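Local coordinates for hypothetical protein (Thermotoga maritima, PDB 2I76) that binds NADPH and is probably a dehydrogenase of the 6-phosphogluconate-dehydrogenase-like kind, although its substrate and exact reaction are not known, at residues A[89-94]-A[156-161]; A[103-108]-A[124-129]. One frame throughout, in Å; residues are numbered along the deposited sequence.

Contact 1 and contact 2 both border the NADPH pocket, but they differ in depth and chemistry. Contact 2 is buried: strands 102-107 and 126-128 pair antiparallel inside the mixed sheet, with backbone hydrogen bonds and an apolar face of side chains. Contact 1 is only partly buried; the loop after strand 85-87 meets the start of helix 157-168 through van der Waals, CH-pi and carbonyl contacts, with the second subunit close by. The two share no segment, yet polar side chains join them. Ser94 OG lies 2.5 Å from Glu129 OE1, and Tyr160 OH lies 2.7 Å from His106 ND1, both probable hydrogen bonds. The cofactor meets Ser89 in the first and His106 and Pro107 in the second.

Contact 1 of 2, residues A[89-94]-A[156-161]; sequences SGFLSS and KKKAYH. With NDP (NADPH dihydro-nicotinamide-adenine-dinucleotide phosphate), chain C.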
loop_
_atom_site.group_PDB
_atom_site.type_symbol
_atom_site.label_atom_id
_atom_site.label_comp_id
_atom_site.label_asym_id
_atom_site.label_seq_id
_atom_site.Cartn_x
_atom_site.Cartn_y
_atom_site.Cartn_z
ATOM N N SER A 89 17.517 -1.019 -15.386
ATOM C CA SER A 89 17.777 -1.022 -13.957
ATOM C C SER A 89 17.072 0.120 -13.241
ATOM O O SER A 89 17.129 1.282 -13.689
ATOM C CB SER A 89 19.275 -0.916 -13.692
ATOM O OG SER A 89 19.515 -0.614 -12.332
ATOM N N GLY A 90 16.415 -0.223 -12.128
ATOM C CA GLY A 90 15.727 0.772 -11.318
ATOM C C GLY A 90 16.707 1.491 -10.402
ATOM O O GLY A 90 16.467 2.600 -9.922
ATOM N N PHE A 91 17.842 0.855 -10.161
ATOM C CA PHE A 91 18.839 1.454 -9.305
ATOM C C PHE A 91 19.954 2.064 -10.126
ATOM O O PHE A 91 20.222 3.261 -10.032
ATOM C CB PHE A 91 19.421 0.408 -8.367
ATOM C CG PHE A 91 20.452 0.952 -7.431
ATOM C CD1 PHE A 91 20.098 1.887 -6.457
ATOM C CD2 PHE A 91 21.785 0.546 -7.533
ATOM C CE1 PHE A 91 21.051 2.403 -5.594
ATOM C CE2 PHE A 91 22.747 1.053 -6.675
ATOM C CZ PHE A 91 22.380 1.989 -5.703
ATOM N N LEU A 92 20.594 1.220 -10.933
ATOM C CA LEU A 92 21.712 1.624 -11.781
ATOM C C LEU A 92 21.314 2.658 -12.825
ATOM O O LEU A 92 20.154 2.729 -13.248
ATOM C CB LEU A 92 22.334 0.398 -12.467
ATOM C CG LEU A 92 23.001 -0.646 -11.558
ATOM C CD1 LEU A 92 23.206 -1.971 -12.287
ATOM C CD2 LEU A 92 24.311 -0.089 -11.048
ATOM N N SER A 93 22.298 3.454 -13.238
ATOM C CA SER A 93 22.099 4.515 -14.214
ATOM C C SER A 93 22.672 4.168 -15.581
ATOM O O SER A 93 23.573 3.334 -15.701
ATOM C CB SER A 93 22.767 5.792 -13.709
ATOM O OG SER A 93 22.513 6.875 -14.575
ATOM N N SER A 94 22.136 4.812 -16.611
ATOM C CA SER A 94 22.619 4.618 -17.974
ATOM C C SER A 94 24.135 4.832 -17.966
ATOM O O SER A 94 24.894 4.045 -18.538
ATOM C CB SER A 94 21.995 5.651 -18.900
ATOM O OG SER A 94 22.383 6.965 -18.507
ATOM N N LYS A 156 20.372 11.042 -9.751
ATOM C CA LYS A 156 19.232 10.996 -8.850
ATOM C C LYS A 156 18.456 9.684 -8.967
ATOM O O LYS A 156 17.346 9.559 -8.458
ATOM C CB LYS A 156 18.295 12.171 -9.136
ATOM C CG LYS A 156 18.856 13.531 -8.781
ATOM C CD LYS A 156 19.268 13.594 -7.331
ATOM C CE LYS A 156 19.446 15.029 -6.909
ATOM N NZ LYS A 156 18.224 15.845 -7.255
ATOM N N LYS A 157 19.047 8.702 -9.628
ATOM C CA LYS A 157 18.389 7.421 -9.817
ATOM C C LYS A 157 18.329 6.614 -8.521
ATOM O O LYS A 157 17.423 5.790 -8.342
ATOM C CB LYS A 157 19.108 6.638 -10.916
ATOM C CG LYS A 157 18.279 5.529 -11.516
ATOM C CD LYS A 157 18.681 5.266 -12.948
ATOM C CE LYS A 157 17.795 4.204 -13.579
ATOM N NZ LYS A 157 16.361 4.532 -13.403
ATOM N N LYS A 158 19.294 6.854 -7.627
ATOM C CA LYS A 158 19.341 6.178 -6.320
ATOM C C LYS A 158 18.190 6.661 -5.446
ATOM O O LYS A 158 17.631 5.895 -4.665
ATOM C CB LYS A 158 20.664 6.450 -5.602
ATOM C CG LYS A 158 21.827 5.620 -6.115
ATOM C CD LYS A 158 23.113 5.852 -5.323
ATOM C CE LYS A 158 23.607 7.293 -5.448
ATOM N NZ LYS A 158 24.985 7.488 -4.897
ATOM N N ALA A 159 17.852 7.941 -5.567
ATOM C CA ALA A 159 16.738 8.501 -4.815
ATOM C C ALA A 159 15.484 7.812 -5.333
ATOM O O ALA A 159 14.706 7.237 -4.567
ATOM C CB ALA A 159 16.638 9.991 -5.053
ATOM N N TYR A 160 15.312 7.879 -6.649
ATOM C CA TYR A 160 14.186 7.278 -7.354
ATOM C C TYR A 160 13.952 5.832 -6.916
ATOM O O TYR A 160 12.846 5.463 -6.516
ATOM C CB TYR A 160 14.490 7.344 -8.837
ATOM C CG TYR A 160 13.657 6.484 -9.748
ATOM C CD1 TYR A 160 12.504 6.988 -10.361
ATOM C CD2 TYR A 160 14.103 5.214 -10.121
ATOM C CE1 TYR A 160 11.828 6.253 -11.350
ATOM C CE2 TYR A 160 13.440 4.474 -11.097
ATOM C CZ TYR A 160 12.311 5.000 -11.712
ATOM O OH TYR A 160 11.708 4.286 -12.719
ATOM N N HIS A 161 14.996 5.015 -6.990
ATOM C CA HIS A 161 14.872 3.617 -6.588
ATOM C C HIS A 161 14.453 3.528 -5.118
ATOM O O HIS A 161 13.576 2.735 -4.759
ATOM C CB HIS A 161 16.197 2.868 -6.814
ATOM C CG HIS A 161 16.148 1.421 -6.418
ATOM N ND1 HIS A 161 15.184 0.551 -6.886
ATOM C CD2 HIS A 161 16.941 0.694 -5.593
ATOM C CE1 HIS A 161 15.385 -0.650 -6.366
ATOM N NE2 HIS A 161 16.444 -0.589 -5.577
HETATM P PA NDP C . 16.195 -12.150 -15.370
HETATM O O1A NDP C . 14.891 -12.662 -15.731
HETATM O O2A NDP C . 17.048 -12.763 -14.283
HETATM O O5B NDP C . 17.060 -12.074 -16.727
HETATM C C5B NDP C . 17.358 -13.300 -17.364
HETATM C C4B NDP C . 18.181 -12.915 -18.567
HETATM O O4B NDP C . 19.432 -12.338 -18.039
HETATM C C3B NDP C . 18.562 -14.072 -19.392
HETATM O O3B NDP C . 18.548 -13.694 -20.762
HETATM C C2B NDP C . 19.894 -14.472 -18.943
HETATM O O2B NDP C . 20.729 -15.331 -19.732
HETATM C C1B NDP C . 20.488 -13.163 -18.549
HETATM N N9A NDP C . 21.563 -13.422 -17.533
HETATM C C8A NDP C . 21.425 -13.847 -16.180
HETATM N N7A NDP C . 22.602 -13.977 -15.601
HETATM C C5A NDP C . 23.543 -13.660 -16.534
HETATM C C6A NDP C . 24.982 -13.599 -16.540
HETATM N N6A NDP C . 25.674 -13.925 -15.434
HETATM N N1A NDP C . 25.649 -13.222 -17.694
HETATM C C2A NDP C . 24.941 -12.889 -18.828
HETATM N N3A NDP C . 23.582 -12.911 -18.921
HETATM C C4A NDP C . 22.933 -13.301 -17.729
HETATM O O3 NDP C . 16.117 -10.619 -15.122
HETATM P PN NDP C . 15.622 -9.308 -14.252
HETATM O O1N NDP C . 16.300 -9.785 -13.043
HETATM O O2N NDP C . 14.142 -9.470 -14.447
HETATM O O5D NDP C . 15.999 -7.827 -14.670
HETATM C C5D NDP C . 16.838 -7.525 -15.819
HETATM C C4D NDP C . 16.941 -5.971 -15.883
HETATM O O4D NDP C . 15.617 -5.426 -15.922
HETATM C C3D NDP C . 17.623 -5.340 -14.666
HETATM O O3D NDP C . 18.477 -4.289 -15.126
HETATM C C2D NDP C . 16.479 -4.888 -13.772
HETATM O O2D NDP C . 16.895 -3.865 -12.880
HETATM C C1D NDP C . 15.410 -4.485 -14.854
HETATM N N1N NDP C . 13.973 -4.568 -14.373
HETATM C C2N NDP C . 13.420 -5.839 -13.948
HETATM C C3N NDP C . 12.014 -5.821 -13.495
HETATM C C7N NDP C . 11.360 -7.060 -13.041
HETATM O O7N NDP C . 10.171 -7.100 -12.617
HETATM N N7N NDP C . 12.037 -8.244 -13.060
HETATM C C4N NDP C . 11.310 -4.582 -13.501
HETATM C C5N NDP C . 11.861 -3.384 -13.910
HETATM C C6N NDP C . 13.192 -3.370 -14.346
HETATM P P2B NDP C . 20.382 -15.935 -21.109
HETATM O O1X NDP C . 21.585 -16.729 -21.382
HETATM O O2X NDP C . 20.200 -14.846 -22.100
HETATM O O3X NDP C . 19.134 -16.804 -21.019
#
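Phe91 and His161 supply the aromatic part of this contact. Phe91 CB stands over one face of the imidazole, 4.0 Å from the His161 ring centroid and offset toward the rim, a CH-pi contact; CG is anti to the backbone N (chi1 -179°), beside the carbonyl carbon. The two rings themselves meet obliquely, their planes at 65°, and CD1 of Phe91 comes 3.5 Å from CD2 of His161. Aliphatic packing continues the same patch: Lys158 CG lies 3.4 Å from Phe91 CE1, while the far end of the lysine leads away. Carbonyl contacts form a third group. Gly90 O approaches His161 CB at 3.1 Å and also sits in the plane of the Tyr160 ring, at its edge, 3.5 Å from CD2; the tyrosine's polar partner is His106. Lys157 extends from the first turn of helix 157-168 toward the loop, its CG 3.3 Å from Phe91 O. Ser89 and Gly90 belong to the NADPH pocket, and Ser89 CA stands 3.2 Å from O2D of the nicotinamide ribose. Glu228 and Glu229 of the second subunit pack on Phe91 and His161. The cofactor-binding loop thus meets the helix through apolar and CH-pi contacts and through carbonyls beside side-chain carbons of Lys157 and His161, close to the subunit interface.

Contact 2 of 2, residues A[103-108]-A[124-129]; sequences ASIHPN and IVFGLE. With NDP (NADPH dihydro-nicotinamide-adenine-dinucleotide phosphate), chain C.
Phe126 and Pro107 lie on the same side of the sheet as an antiparallel non-hydrogen-bonded pair, Pro107 CB oblique to the phenyl ring. The phenyl CG lies anti to the carbonyl carbon (chi1 -70°), and the ring leans toward the neighbouring strand, with CE2 3.2 Å from Pro107 CB. Ile105 crosses that ring obliquely, CG1 3.7 Å from Phe126 CD2, and runs side by side with Leu128, whose CD2 lies 3.5 Å from the same CG1. Ile124 CG2 covers one face of the phenyl ring toward its rim. An alanine in place of Phe126 would probably leave a gap beside Pro107 CB and Ile105 CG1 and weaken the packing on Ala142 of helix 135-145. The axes of 103-107 and 126-128 run antiparallel at 164°; strands parallel from 30-31 to 102-107, then 126-128 reversed between 102-107 and 149-151, are consistent with a Rossmann-type NADPH-binding domain. His106 and Gly127 form the hydrogen-bonded pair, Gly127 N to His106 O 2.7 Å and His106 N to Gly127 O 2.8 Å. His106 sends CB to the face opposite Phe126, and its ring leads on to the cofactor, CD2 3.6 Å from C6N of the nicotinamide. Pro107 O lies 3.4 Å from NADPH C5N.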
loop_
_atom_site.group_PDB
_atom_site.type_symbol
_atom_site.label_atom_id
_atom_site.label_comp_id
_atom_site.label_asym_id
_atom_site.label_seq_id
_atom_site.Cartn_x
_atom_site.Cartn_y
_atom_site.Cartn_z
ATOM N N ALA A 103 21.247 5.336 -22.332
ATOM C CA ALA A 103 19.928 5.600 -21.775
ATOM C C ALA A 103 19.521 4.542 -20.751
ATOM O O ALA A 103 20.206 3.536 -20.571
ATOM C CB ALA A 103 18.884 5.682 -22.893
ATOM N N SER A 104 18.392 4.784 -20.094
ATOM C CA SER A 104 17.878 3.889 -19.070
ATOM C C SER A 104 16.348 3.963 -19.008
ATOM O O SER A 104 15.797 5.037 -18.760
ATOM C CB SER A 104 18.491 4.290 -17.715
ATOM O OG SER A 104 17.994 3.507 -16.644
ATOM N N ILE A 105 15.665 2.845 -19.261
ATOM C CA ILE A 105 14.195 2.827 -19.184
ATOM C C ILE A 105 13.707 1.828 -18.133
ATOM O O ILE A 105 13.948 0.614 -18.234
ATOM C CB ILE A 105 13.497 2.528 -20.553
ATOM C CG1 ILE A 105 11.975 2.564 -20.344
ATOM C CG2 ILE A 105 13.959 1.197 -21.128
ATOM C CD1 ILE A 105 11.151 2.894 -21.576
ATOM N N HIS A 106 13.012 2.360 -17.130
ATOM C CA HIS A 106 12.541 1.548 -16.021
ATOM C C HIS A 106 11.042 1.505 -15.766
ATOM O O HIS A 106 10.451 2.486 -15.295
ATOM C CB HIS A 106 13.254 1.974 -14.730
ATOM C CG HIS A 106 12.849 1.169 -13.536
ATOM N ND1 HIS A 106 11.816 1.541 -12.700
ATOM C CD2 HIS A 106 13.277 -0.037 -13.093
ATOM C CE1 HIS A 106 11.624 0.598 -11.797
ATOM N NE2 HIS A 106 12.496 -0.371 -12.013
ATOM N N PRO A 107 10.413 0.349 -16.053
ATOM C CA PRO A 107 8.979 0.117 -15.869
ATOM C C PRO A 107 8.661 -0.260 -14.417
ATOM O O PRO A 107 9.162 -1.276 -13.910
ATOM C CB PRO A 107 8.699 -1.030 -16.834
ATOM C CG PRO A 107 9.929 -1.841 -16.710
ATOM C CD PRO A 107 11.028 -0.795 -16.749
ATOM N N ASN A 108 7.848 0.555 -13.745
ATOM C CA ASN A 108 7.497 0.254 -12.360
ATOM C C ASN A 108 6.389 -0.776 -12.399
ATOM O O ASN A 108 5.211 -0.443 -12.453
ATOM C CB ASN A 108 7.034 1.514 -11.611
ATOM C CG ASN A 108 8.149 2.535 -11.427
ATOM O OD1 ASN A 108 8.496 3.272 -12.346
ATOM N ND2 ASN A 108 8.715 2.571 -10.233
ATOM N N ILE A 124 1.688 1.754 -16.751
ATOM C CA ILE A 124 3.035 1.510 -16.269
ATOM C C ILE A 124 3.806 2.802 -16.412
ATOM O O ILE A 124 4.233 3.160 -17.505
ATOM C CB ILE A 124 3.755 0.429 -17.093
ATOM C CG1 ILE A 124 3.081 -0.919 -16.884
ATOM C CG2 ILE A 124 5.210 0.329 -16.674
ATOM C CD1 ILE A 124 3.723 -2.036 -17.686
ATOM N N VAL A 125 3.969 3.518 -15.309
ATOM C CA VAL A 125 4.718 4.760 -15.345
ATOM C C VAL A 125 6.189 4.394 -15.486
ATOM O O VAL A 125 6.719 3.591 -14.704
ATOM C CB VAL A 125 4.520 5.565 -14.050
ATOM C CG1 VAL A 125 5.397 6.807 -14.070
ATOM C CG2 VAL A 125 3.061 5.940 -13.892
ATOM N N PHE A 126 6.846 4.971 -16.487
ATOM C CA PHE A 126 8.260 4.693 -16.721
ATOM C C PHE A 126 9.237 5.704 -16.151
ATOM O O PHE A 126 9.007 6.914 -16.165
ATOM C CB PHE A 126 8.556 4.557 -18.214
ATOM C CG PHE A 126 7.990 3.322 -18.836
ATOM C CD1 PHE A 126 6.800 3.375 -19.552
ATOM C CD2 PHE A 126 8.650 2.109 -18.718
ATOM C CE1 PHE A 126 6.276 2.237 -20.149
ATOM C CE2 PHE A 126 8.140 0.965 -19.308
ATOM C CZ PHE A 126 6.948 1.027 -20.026
ATOM N N GLY A 127 10.345 5.182 -15.649
ATOM C CA GLY A 127 11.386 6.033 -15.124
ATOM C C GLY A 127 12.479 6.012 -16.170
ATOM O O GLY A 127 13.228 5.038 -16.282
ATOM N N LEU A 128 12.556 7.073 -16.960
ATOM C CA LEU A 128 13.569 7.149 -17.997
ATOM C C LEU A 128 14.697 8.027 -17.483
ATOM O O LEU A 128 14.542 8.739 -16.491
ATOM C CB LEU A 128 12.976 7.736 -19.283
ATOM C CG LEU A 128 11.534 7.331 -19.598
ATOM C CD1 LEU A 128 11.185 7.746 -21.009
ATOM C CD2 LEU A 128 11.370 5.837 -19.436
ATOM N N GLU A 129 15.827 7.969 -18.173
ATOM C CA GLU A 129 17.021 8.723 -17.814
ATOM C C GLU A 129 18.063 8.256 -18.829
ATOM O O GLU A 129 18.563 7.130 -18.756
ATOM C CB GLU A 129 17.418 8.376 -16.366
ATOM C CG GLU A 129 18.784 8.838 -15.894
ATOM C CD GLU A 129 19.888 7.856 -16.253
ATOM O OE1 GLU A 129 20.691 8.167 -17.163
ATOM O OE2 GLU A 129 19.951 6.768 -15.639
HETATM P PA NDP C . 16.195 -12.150 -15.370
HETATM O O1A NDP C . 14.891 -12.662 -15.731
HETATM O O2A NDP C . 17.048 -12.763 -14.283
HETATM O O5B NDP C . 17.060 -12.074 -16.727
HETATM C C5B NDP C . 17.358 -13.300 -17.364
HETATM C C4B NDP C . 18.181 -12.915 -18.567
HETATM O O4B NDP C . 19.432 -12.338 -18.039
HETATM C C3B NDP C . 18.562 -14.072 -19.392
HETATM O O3B NDP C . 18.548 -13.694 -20.762
HETATM C C2B NDP C . 19.894 -14.472 -18.943
HETATM O O2B NDP C . 20.729 -15.331 -19.732
HETATM C C1B NDP C . 20.488 -13.163 -18.549
HETATM N N9A NDP C . 21.563 -13.422 -17.533
HETATM C C8A NDP C . 21.425 -13.847 -16.180
HETATM N N7A NDP C . 22.602 -13.977 -15.601
HETATM C C5A NDP C . 23.543 -13.660 -16.534
HETATM C C6A NDP C . 24.982 -13.599 -16.540
HETATM N N6A NDP C . 25.674 -13.925 -15.434
HETATM N N1A NDP C . 25.649 -13.222 -17.694
HETATM C C2A NDP C . 24.941 -12.889 -18.828
HETATM N N3A NDP C . 23.582 -12.911 -18.921
HETATM C C4A NDP C . 22.933 -13.301 -17.729
HETATM O O3 NDP C . 16.117 -10.619 -15.122
HETATM P PN NDP C . 15.622 -9.308 -14.252
HETATM O O1N NDP C . 16.300 -9.785 -13.043
HETATM O O2N NDP C . 14.142 -9.470 -14.447
HETATM O O5D NDP C . 15.999 -7.827 -14.670
HETATM C C5D NDP C . 16.838 -7.525 -15.819
HETATM C C4D NDP C . 16.941 -5.971 -15.883
HETATM O O4D NDP C . 15.617 -5.426 -15.922
HETATM C C3D NDP C . 17.623 -5.340 -14.666
HETATM O O3D NDP C . 18.477 -4.289 -15.126
HETATM C C2D NDP C . 16.479 -4.888 -13.772
HETATM O O2D NDP C . 16.895 -3.865 -12.880
HETATM C C1D NDP C . 15.410 -4.485 -14.854
HETATM N N1N NDP C . 13.973 -4.568 -14.373
HETATM C C2N NDP C . 13.420 -5.839 -13.948
HETATM C C3N NDP C . 12.014 -5.821 -13.495
HETATM C C7N NDP C . 11.360 -7.060 -13.041
HETATM O O7N NDP C . 10.171 -7.100 -12.617
HETATM N N7N NDP C . 12.037 -8.244 -13.060
HETATM C C4N NDP C . 11.310 -4.582 -13.501
HETATM C C5N NDP C . 11.861 -3.384 -13.910
HETATM C C6N NDP C . 13.192 -3.370 -14.346
HETATM P P2B NDP C . 20.382 -15.935 -21.109
HETATM O O1X NDP C . 21.585 -16.729 -21.382
HETATM O O2X NDP C . 20.200 -14.846 -22.100
HETATM O O3X NDP C . 19.134 -16.804 -21.019
#